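Local coordinates for putative curved DNA-binding protein (Chaetomium thermophilum var. thermophilum DSM 1495, PDB 4IPA), which probably acts in ribosome biogenesis as an Arx1 protein with a methionine aminopeptidase-like fold, and may bind DNA, at residues 292-297 and 307-312; 281-284 and 288-291; 152-157 and 363-368. One frame throughout, in Å; residues are numbered along the deposited sequence.

How the contacts relate
Contacts 1 and 2 lie side by side on helix 286-299, and contact 3 lies on the opposite side of the chain's centre. Contact 2 comes first along the chain and contact 1 follows it; their centres are 12 Å apart, and they meet where Tyr-292 packs on Leu-283 and Leu-309 on Ile-291. Both belong to the excursion between strands 250-258 and 342-352, which are neighbours in the five-stranded antiparallel sheet. Contact 3 has its centre about 37 Å from that of contact 1 and 45 Å from that of contact 2. It spans the sequence around them, joining helix 148-167 to the loop after strand 355-360.

Contact 1. Residues 292-297 and 307-312; sequences YSEVQK and RQLEDE
Glu-294 projects from its helix like an outstretched arm and sets its carboxylate against the backbone of Leu-309 and Glu-310. Its CG stands anti to the backbone N (chi1 174°) and the chain stays extended beyond, which carries the charged end across the gap. There Glu-294 OE2 accepts from Glu-310 N through its syn lone pair, at 2.8 Å and with an N-H...O angle of 156°. The other oxygen, Glu-294 OE1, accepts a hydrogen bond from a water 2.9 Å away, and that water in turn accepts from Asp-311 N. Two successive amides thus hold the carboxylate, Glu-310 N directly and Asp-311 N through the water, and limit its rotation. Leu-309 comes at the arm obliquely, with CD2 3.5 Å from Glu-294 CD; the same methyl reaches Val-295 CG2 at 3.8 Å, giving the polar grip an apolar floor. Glu-310 OE2 lies 4.2 Å from Glu-294 OE2, a like-charge pairing that the amide bond probably offsets in part. The gripped turn leads straight into helix 312-324, for which Asp-311 is the N-cap, its OD1 accepting from Asp-314 N. Helix 286-299 is thus tied to the start of the next helix, while Val-295 also touches Arg-276 on strand 273-276.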
loop_
_atom_site.group_PDB
_atom_site.type_symbol
_atom_site.label_atom_id
_atom_site.label_comp_id
_atom_site.label_asym_id
_atom_site.label_seq_id
_atom_site.Cartn_x
_atom_site.Cartn_y
_atom_site.Cartn_z
ATOM N N TYR A 292 -0.056 25.139 1.825
ATOM C CA TYR A 292 0.780 24.638 0.754
ATOM C C TYR A 292 2.254 24.624 1.158
ATOM O O TYR A 292 2.962 23.636 0.941
ATOM C CB TYR A 292 0.611 25.485 -0.502
ATOM C CG TYR A 292 1.453 24.959 -1.634
ATOM C CD1 TYR A 292 2.776 25.353 -1.781
ATOM C CD2 TYR A 292 0.933 24.039 -2.531
ATOM C CE1 TYR A 292 3.554 24.858 -2.808
ATOM C CE2 TYR A 292 1.698 23.538 -3.566
ATOM C CZ TYR A 292 3.008 23.952 -3.703
ATOM O OH TYR A 292 3.761 23.442 -4.722
ATOM N N SER A 293 2.707 25.722 1.756
ATOM C CA SER A 293 4.094 25.832 2.192
ATOM C C SER A 293 4.385 24.935 3.372
ATOM O O SER A 293 5.428 24.304 3.419
ATOM C CB SER A 293 4.464 27.276 2.520
ATOM O OG SER A 293 4.434 28.033 1.328
ATOM N N GLU A 294 3.462 24.876 4.317
ATOM C CA GLU A 294 3.607 23.943 5.433
ATOM C C GLU A 294 3.839 22.512 4.922
ATOM O O GLU A 294 4.657 21.767 5.472
ATOM C CB GLU A 294 2.371 23.966 6.338
ATOM C CG GLU A 294 2.408 22.909 7.431
ATOM C CD GLU A 294 1.116 22.822 8.226
ATOM O OE1 GLU A 294 0.127 23.469 7.838
ATOM O OE2 GLU A 294 1.085 22.102 9.246
ATOM N N VAL A 295 3.121 22.142 3.864
ATOM C CA VAL A 295 3.171 20.775 3.361
ATOM C C VAL A 295 4.436 20.543 2.536
ATOM O O VAL A 295 5.089 19.510 2.659
ATOM C CB VAL A 295 1.930 20.441 2.528
ATOM C CG1 VAL A 295 2.161 19.161 1.731
ATOM C CG2 VAL A 295 0.712 20.320 3.415
ATOM N N GLN A 296 4.787 21.514 1.702
ATOM C CA GLN A 296 5.999 21.388 0.913
ATOM C C GLN A 296 7.196 21.128 1.818
ATOM O O GLN A 296 8.014 20.244 1.551
ATOM C CB GLN A 296 6.250 22.648 0.085
ATOM C CG GLN A 296 7.623 22.658 -0.571
ATOM C CD GLN A 296 7.747 23.713 -1.655
ATOM O OE1 GLN A 296 7.164 24.791 -1.553
ATOM N NE2 GLN A 296 8.502 23.402 -2.708
ATOM N N LYS A 297 7.282 21.887 2.904
ATOM C CA LYS A 297 8.401 21.765 3.824
ATOM C C LYS A 297 8.397 20.476 4.639
ATOM O O LYS A 297 9.434 19.849 4.821
ATOM C CB LYS A 297 8.485 22.997 4.727
ATOM C CG LYS A 297 8.918 24.255 3.975
ATOM C CD LYS A 297 8.576 25.520 4.765
ATOM C CE LYS A 297 9.541 26.678 4.456
ATOM N NZ LYS A 297 9.193 27.935 5.203
ATOM N N ARG A 307 -5.019 15.656 9.193
ATOM C CA ARG A 307 -4.898 15.665 10.648
ATOM C C ARG A 307 -3.455 15.920 11.097
ATOM O O ARG A 307 -3.214 16.249 12.250
ATOM C CB ARG A 307 -5.409 14.362 11.274
ATOM C CG ARG A 307 -5.651 14.489 12.776
ATOM C CD ARG A 307 -4.989 13.375 13.598
ATOM N NE ARG A 307 -3.526 13.425 13.586
ATOM C CZ ARG A 307 -2.760 12.468 13.062
ATOM N NH1 ARG A 307 -3.334 11.396 12.514
ATOM N NH2 ARG A 307 -1.433 12.569 13.094
ATOM N N GLN A 308 -2.496 15.779 10.186
ATOM C CA GLN A 308 -1.099 15.948 10.561
ATOM C C GLN A 308 -0.697 17.405 10.599
ATOM O O GLN A 308 0.317 17.749 11.202
ATOM C CB GLN A 308 -0.175 15.201 9.602
ATOM C CG GLN A 308 -0.074 13.712 9.871
ATOM C CD GLN A 308 0.672 12.983 8.765
ATOM O OE1 GLN A 308 0.244 12.986 7.606
ATOM N NE2 GLN A 308 1.806 12.363 9.116
ATOM N N LEU A 309 -1.476 18.256 9.939
ATOM C CA LEU A 309 -1.120 19.673 9.839
ATOM C C LEU A 309 -1.250 20.356 11.198
ATOM O O LEU A 309 -1.880 19.815 12.101
ATOM C CB LEU A 309 -1.982 20.378 8.793
ATOM C CG LEU A 309 -1.785 19.857 7.370
ATOM C CD1 LEU A 309 -2.570 20.697 6.368
ATOM C CD2 LEU A 309 -0.322 19.868 7.023
ATOM N N GLU A 310 -0.656 21.540 11.333
ATOM C CA GLU A 310 -0.643 22.276 12.600
ATOM C C GLU A 310 -2.027 22.666 13.106
ATOM O O GLU A 310 -2.269 22.655 14.307
ATOM C CB GLU A 310 0.215 23.545 12.489
ATOM C CG GLU A 310 1.704 23.304 12.303
ATOM C CD GLU A 310 2.496 24.600 12.151
ATOM O OE1 GLU A 310 2.001 25.663 12.588
ATOM O OE2 GLU A 310 3.614 24.560 11.587
ATOM N N ASP A 311 -2.921 23.035 12.191
ATOM C CA ASP A 311 -4.245 23.530 12.578
ATOM C C ASP A 311 -5.359 23.043 11.647
ATOM O O ASP A 311 -5.372 23.383 10.463
ATOM C CB ASP A 311 -4.255 25.066 12.623
ATOM C CG ASP A 311 -5.606 25.625 13.037
ATOM O OD1 ASP A 311 -6.497 25.777 12.170
ATOM O OD2 ASP A 311 -5.784 25.906 14.239
ATOM N N GLU A 312 -6.303 22.274 12.182
ATOM C CA GLU A 312 -7.330 21.667 11.332
ATOM C C GLU A 312 -8.201 22.691 10.623
ATOM O O GLU A 312 -8.576 22.498 9.461
ATOM C CB GLU A 312 -8.174 20.629 12.092
ATOM C CG GLU A 312 -7.342 19.476 12.628
ATOM C CD GLU A 312 -8.164 18.309 13.155
ATOM O OE1 GLU A 312 -9.387 18.465 13.358
ATOM O OE2 GLU A 312 -7.571 17.228 13.369
HETATM O O HOH W 1 -2.180 23.841 9.478
#

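Contact 2. Residues 281-284 and 288-291; sequences YALK and SRKI
Leu-283 lays its side chain over the first turn of helix 286-299, with CB 3.7 Å from Arg-289 CG and CD1 resting 3.8 Å from the carbonyl oxygen of Ser-288. The arrangement is a loop folded back on the helix it leads into, within the excursion between two neighbouring strands of the sheet of this M24-family, pita-bread type fold. Here an apolar side chain covers the helix surface while a basic side chain from the helix takes hold of the loop's carbonyls.

The leucine straddles two successive helical residues, as its CB also comes within 4.1 Å of Ser-288 CB. The Ser-288 hydroxyl is engaged by Glu-321 and by the carbonyl of Gly-318, both on helix 312-324. Glu-321 also accepts from Lys-284 N through its other oxygen, so one carboxylate binds the loop and the helix together, and Leu-283 packs on Glu-321 and Cys-322 beside it.

Arg-289 supplies the second hold. A bend at chi3 (-68°) turns its guanidinium back toward the loop, where the carbonyls of Leu-283 and Lys-284 lie at its edge, near its plane. Arg-289 NH1 donates to Leu-283 O at 3.0 Å, in line with the guanidinium plane but approaching from 40° above the plane of the carbonyl. Two consecutive peptide oxygens are thereby gathered by one nitrogen, for Arg-289 NH1 makes a second, weak bond to Lys-284 O, 2.8 Å away and bent to 140° at the hydrogen.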
loop_
_atom_site.group_PDB
_atom_site.type_symbol
_atom_site.label_atom_id
_atom_site.label_comp_id
_atom_site.label_asym_id
_atom_site.label_seq_id
_atom_site.Cartn_x
_atom_site.Cartn_y
_atom_site.Cartn_z
ATOM N N TYR A 281 0.059 25.887 -10.627
ATOM C CA TYR A 281 -1.083 26.767 -10.385
ATOM C C TYR A 281 -0.792 27.771 -9.268
ATOM O O TYR A 281 -0.277 27.408 -8.213
ATOM C CB TYR A 281 -2.325 25.931 -10.049
ATOM C CG TYR A 281 -3.560 26.745 -9.732
ATOM C CD1 TYR A 281 -4.310 27.323 -10.743
ATOM C CD2 TYR A 281 -3.990 26.913 -8.422
ATOM C CE1 TYR A 281 -5.463 28.073 -10.457
ATOM C CE2 TYR A 281 -5.139 27.657 -8.123
ATOM C CZ TYR A 281 -5.864 28.236 -9.147
ATOM O OH TYR A 281 -6.993 28.968 -8.862
ATOM N N ALA A 282 -1.102 29.039 -9.499
ATOM C CA ALA A 282 -0.867 30.051 -8.475
ATOM C C ALA A 282 -2.064 30.177 -7.529
ATOM O O ALA A 282 -3.170 30.505 -7.955
ATOM C CB ALA A 282 -0.540 31.378 -9.100
ATOM N N LEU A 283 -1.838 29.898 -6.248
ATOM C CA LEU A 283 -2.902 29.987 -5.252
ATOM C C LEU A 283 -3.217 31.441 -4.917
ATOM O O LEU A 283 -2.311 32.242 -4.706
ATOM C CB LEU A 283 -2.518 29.214 -3.993
ATOM C CG LEU A 283 -2.311 27.713 -4.235
ATOM C CD1 LEU A 283 -1.590 27.074 -3.061
ATOM C CD2 LEU A 283 -3.653 27.016 -4.529
ATOM N N LYS A 284 -4.503 31.776 -4.882
ATOM C CA LYS A 284 -4.927 33.140 -4.587
ATOM C C LYS A 284 -5.190 33.361 -3.104
ATOM O O LYS A 284 -4.972 34.455 -2.578
ATOM C CB LYS A 284 -6.171 33.501 -5.410
ATOM C CG LYS A 284 -5.904 33.512 -6.915
ATOM C CD LYS A 284 -7.114 33.979 -7.709
ATOM C CE LYS A 284 -6.744 34.204 -9.172
ATOM N NZ LYS A 284 -7.891 34.704 -9.989
ATOM N N SER A 288 -4.548 28.971 1.646
ATOM C CA SER A 288 -4.086 27.984 0.686
ATOM C C SER A 288 -2.563 27.991 0.587
ATOM O O SER A 288 -1.924 26.942 0.698
ATOM C CB SER A 288 -4.731 28.219 -0.683
ATOM O OG SER A 288 -6.129 28.007 -0.586
ATOM N N ARG A 289 -1.976 29.172 0.410
ATOM C CA ARG A 289 -0.526 29.253 0.269
ATOM C C ARG A 289 0.150 28.818 1.555
ATOM O O ARG A 289 1.228 28.216 1.546
ATOM C CB ARG A 289 -0.086 30.665 -0.113
ATOM C CG ARG A 289 -0.639 31.119 -1.452
ATOM C CD ARG A 289 0.007 32.433 -1.905
ATOM N NE ARG A 289 -0.371 33.558 -1.055
ATOM C CZ ARG A 289 -1.448 34.312 -1.250
ATOM N NH1 ARG A 289 -2.257 34.063 -2.275
ATOM N NH2 ARG A 289 -1.714 35.317 -0.426
ATOM N N LYS A 290 -0.501 29.128 2.666
ATOM C CA LYS A 290 0.056 28.844 3.982
ATOM C C LYS A 290 0.157 27.338 4.222
ATOM O O LYS A 290 1.170 26.835 4.693
ATOM C CB LYS A 290 -0.808 29.500 5.065
ATOM C CG LYS A 290 -0.371 29.172 6.475
ATOM C CD LYS A 290 -1.221 29.909 7.506
ATOM C CE LYS A 290 -0.618 29.762 8.900
ATOM N NZ LYS A 290 -1.544 30.258 9.947
ATOM N N ILE A 291 -0.924 26.640 3.909
ATOM C CA ILE A 291 -1.011 25.197 4.053
ATOM C C ILE A 291 -0.092 24.547 3.013
ATOM O O ILE A 291 0.580 23.553 3.286
ATOM C CB ILE A 291 -2.474 24.754 3.839
ATOM C CG1 ILE A 291 -3.291 25.047 5.100
ATOM C CG2 ILE A 291 -2.564 23.303 3.449
ATOM C CD1 ILE A 291 -2.619 24.599 6.357
#

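Contact 3. Residues 152-157 and 363-368; sequences DLFLAT and PAWDLS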
loop_
_atom_site.group_PDB
_atom_site.type_symbol
_atom_site.label_atom_id
_atom_site.label_comp_id
_atom_site.label_asym_id
_atom_site.label_seq_id
_atom_site.Cartn_x
_atom_site.Cartn_y
_atom_site.Cartn_z
ATOM N N ASP A 152 -11.050 -17.284 3.576
ATOM C CA ASP A 152 -10.969 -17.232 2.118
ATOM C C ASP A 152 -10.464 -15.873 1.619
ATOM O O ASP A 152 -9.642 -15.809 0.709
ATOM C CB ASP A 152 -12.330 -17.515 1.486
ATOM C CG ASP A 152 -12.795 -18.952 1.694
ATOM O OD1 ASP A 152 -11.928 -19.841 1.862
ATOM O OD2 ASP A 152 -14.028 -19.183 1.681
ATOM N N LEU A 153 -10.994 -14.801 2.212
ATOM C CA LEU A 153 -10.626 -13.434 1.870
ATOM C C LEU A 153 -9.119 -13.206 2.046
ATOM O O LEU A 153 -8.451 -12.683 1.156
ATOM C CB LEU A 153 -11.404 -12.450 2.749
ATOM C CG LEU A 153 -11.016 -10.974 2.594
ATOM C CD1 LEU A 153 -11.305 -10.513 1.167
ATOM C CD2 LEU A 153 -11.729 -10.060 3.612
ATOM N N PHE A 154 -8.597 -13.609 3.201
ATOM C CA PHE A 154 -7.179 -13.492 3.490
ATOM C C PHE A 154 -6.296 -14.308 2.545
ATOM O O PHE A 154 -5.284 -13.812 2.062
ATOM C CB PHE A 154 -6.888 -13.913 4.939
ATOM C CG PHE A 154 -7.104 -12.814 5.941
ATOM C CD1 PHE A 154 -8.384 -12.474 6.357
ATOM C CD2 PHE A 154 -6.027 -12.122 6.467
ATOM C CE1 PHE A 154 -8.582 -11.473 7.286
ATOM C CE2 PHE A 154 -6.219 -11.107 7.393
ATOM C CZ PHE A 154 -7.500 -10.787 7.803
ATOM N N LEU A 155 -6.658 -15.566 2.320
ATOM C CA LEU A 155 -5.859 -16.430 1.452
ATOM C C LEU A 155 -5.849 -15.952 -0.002
ATOM O O LEU A 155 -4.826 -16.058 -0.681
ATOM C CB LEU A 155 -6.340 -17.875 1.529
ATOM C CG LEU A 155 -5.945 -18.563 2.830
ATOM C CD1 LEU A 155 -6.659 -19.900 2.955
ATOM C CD2 LEU A 155 -4.436 -18.730 2.902
ATOM N N ALA A 156 -6.983 -15.434 -0.479
ATOM C CA ALA A 156 -7.041 -14.875 -1.822
ATOM C C ALA A 156 -6.032 -13.733 -1.928
ATOM O O ALA A 156 -5.304 -13.613 -2.911
ATOM C CB ALA A 156 -8.435 -14.369 -2.131
ATOM N N THR A 157 -5.994 -12.895 -0.901
ATOM C CA THR A 157 -5.131 -11.727 -0.932
ATOM C C THR A 157 -3.669 -12.153 -0.857
ATOM O O THR A 157 -2.827 -11.647 -1.588
ATOM C CB THR A 157 -5.452 -10.764 0.209
ATOM O OG1 THR A 157 -6.862 -10.495 0.226
ATOM C CG2 THR A 157 -4.698 -9.461 0.009
ATOM N N PRO A 363 4.616 -8.479 7.778
ATOM C CA PRO A 363 5.236 -9.709 8.268
ATOM C C PRO A 363 4.549 -10.897 7.636
ATOM O O PRO A 363 3.335 -10.873 7.499
ATOM C CB PRO A 363 4.951 -9.669 9.778
ATOM C CG PRO A 363 3.717 -8.853 9.906
ATOM C CD PRO A 363 3.821 -7.805 8.822
ATOM N N ALA A 364 5.318 -11.905 7.244
ATOM C CA ALA A 364 4.776 -13.114 6.649
ATOM C C ALA A 364 3.596 -13.655 7.460
ATOM O O ALA A 364 3.615 -13.638 8.683
ATOM C CB ALA A 364 5.875 -14.170 6.536
ATOM N N TRP A 365 2.559 -14.119 6.775
ATOM C CA TRP A 365 1.422 -14.711 7.455
ATOM C C TRP A 365 1.655 -16.190 7.720
ATOM O O TRP A 365 2.136 -16.922 6.856
ATOM C CB TRP A 365 0.150 -14.551 6.628
ATOM C CG TRP A 365 -0.349 -13.151 6.563
ATOM C CD1 TRP A 365 0.115 -12.072 7.267
ATOM C CD2 TRP A 365 -1.415 -12.666 5.738
ATOM N NE1 TRP A 365 -0.600 -10.950 6.925
ATOM C CE2 TRP A 365 -1.546 -11.288 5.991
ATOM C CE3 TRP A 365 -2.266 -13.263 4.809
ATOM C CZ2 TRP A 365 -2.502 -10.496 5.347
ATOM C CZ3 TRP A 365 -3.209 -12.477 4.170
ATOM C CH2 TRP A 365 -3.316 -11.109 4.438
ATOM N N ASP A 366 1.308 -16.620 8.923
ATOM C CA ASP A 366 1.327 -18.033 9.252
ATOM C C ASP A 366 0.098 -18.673 8.611
ATOM O O ASP A 366 -1.031 -18.466 9.070
ATOM C CB ASP A 366 1.295 -18.200 10.768
ATOM C CG ASP A 366 1.224 -19.649 11.197
ATOM O OD1 ASP A 366 1.469 -20.545 10.356
ATOM O OD2 ASP A 366 0.915 -19.882 12.381
ATOM N N LEU A 367 0.319 -19.431 7.541
ATOM C CA LEU A 367 -0.774 -20.024 6.787
ATOM C C LEU A 367 -1.474 -21.111 7.579
ATOM O O LEU A 367 -2.613 -21.454 7.278
ATOM C CB LEU A 367 -0.280 -20.586 5.456
ATOM C CG LEU A 367 0.273 -19.553 4.480
ATOM C CD1 LEU A 367 0.902 -20.222 3.261
ATOM C CD2 LEU A 367 -0.812 -18.563 4.056
ATOM N N SER A 368 -0.800 -21.651 8.594
ATOM C CA SER A 368 -1.402 -22.712 9.397
ATOM C C SER A 368 -2.652 -22.231 10.130
ATOM O O SER A 368 -3.480 -23.047 10.529
ATOM C CB SER A 368 -0.403 -23.301 10.398
ATOM O OG SER A 368 -0.117 -22.394 11.446
#
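Trp-365 and Phe-154 form the aromatic part of a join between helix 148-167 and the loop that follows strand 355-360, in the pita-bread fold of the M24 family. Trp-365 CG stands anti to the carbonyl carbon (chi1 -71°), which directs the six-membered ring at Phe-154. Phe-154 CD2 sits over one face of the indole, 3.5 Å from Trp-365 CH2, while the planes of the phenyl and the six-membered ring are inclined at 51° and their centroids lie 5.2 Å apart. The two side chains cross at about a right angle. At its edge, the same indole meets the helix backbone: Trp-365 CZ3 approaches Phe-154 O to 3.2 Å, with the oxygen in the ring plane. Replacing Trp-365 with an alanine would probably open a gap beside the Phe-154 ring and leave Asp-133, on strand 127-136, without the indole N-H that NE1 gives it.

Aliphatic contact is slighter. Leu-155 and Leu-367 touch obliquely through their CD2 methyls, 3.8 Å apart.

Besides the indole bond to Asp-133, each segment is braced by its own hydrogen bonds. On the helix, Leu-153 O is gripped from opposite faces of its plane by Thr-157 N and Thr-157 OG1. In the loop, Asp-366 makes an Asx turn: its OD1 accepts from Ser-368 N at 3.1 Å, well above the carboxylate plane, and on that same face the hydroxyl donates to it, Ser-368 OG lying 2.7 Å from Asp-366 OD1.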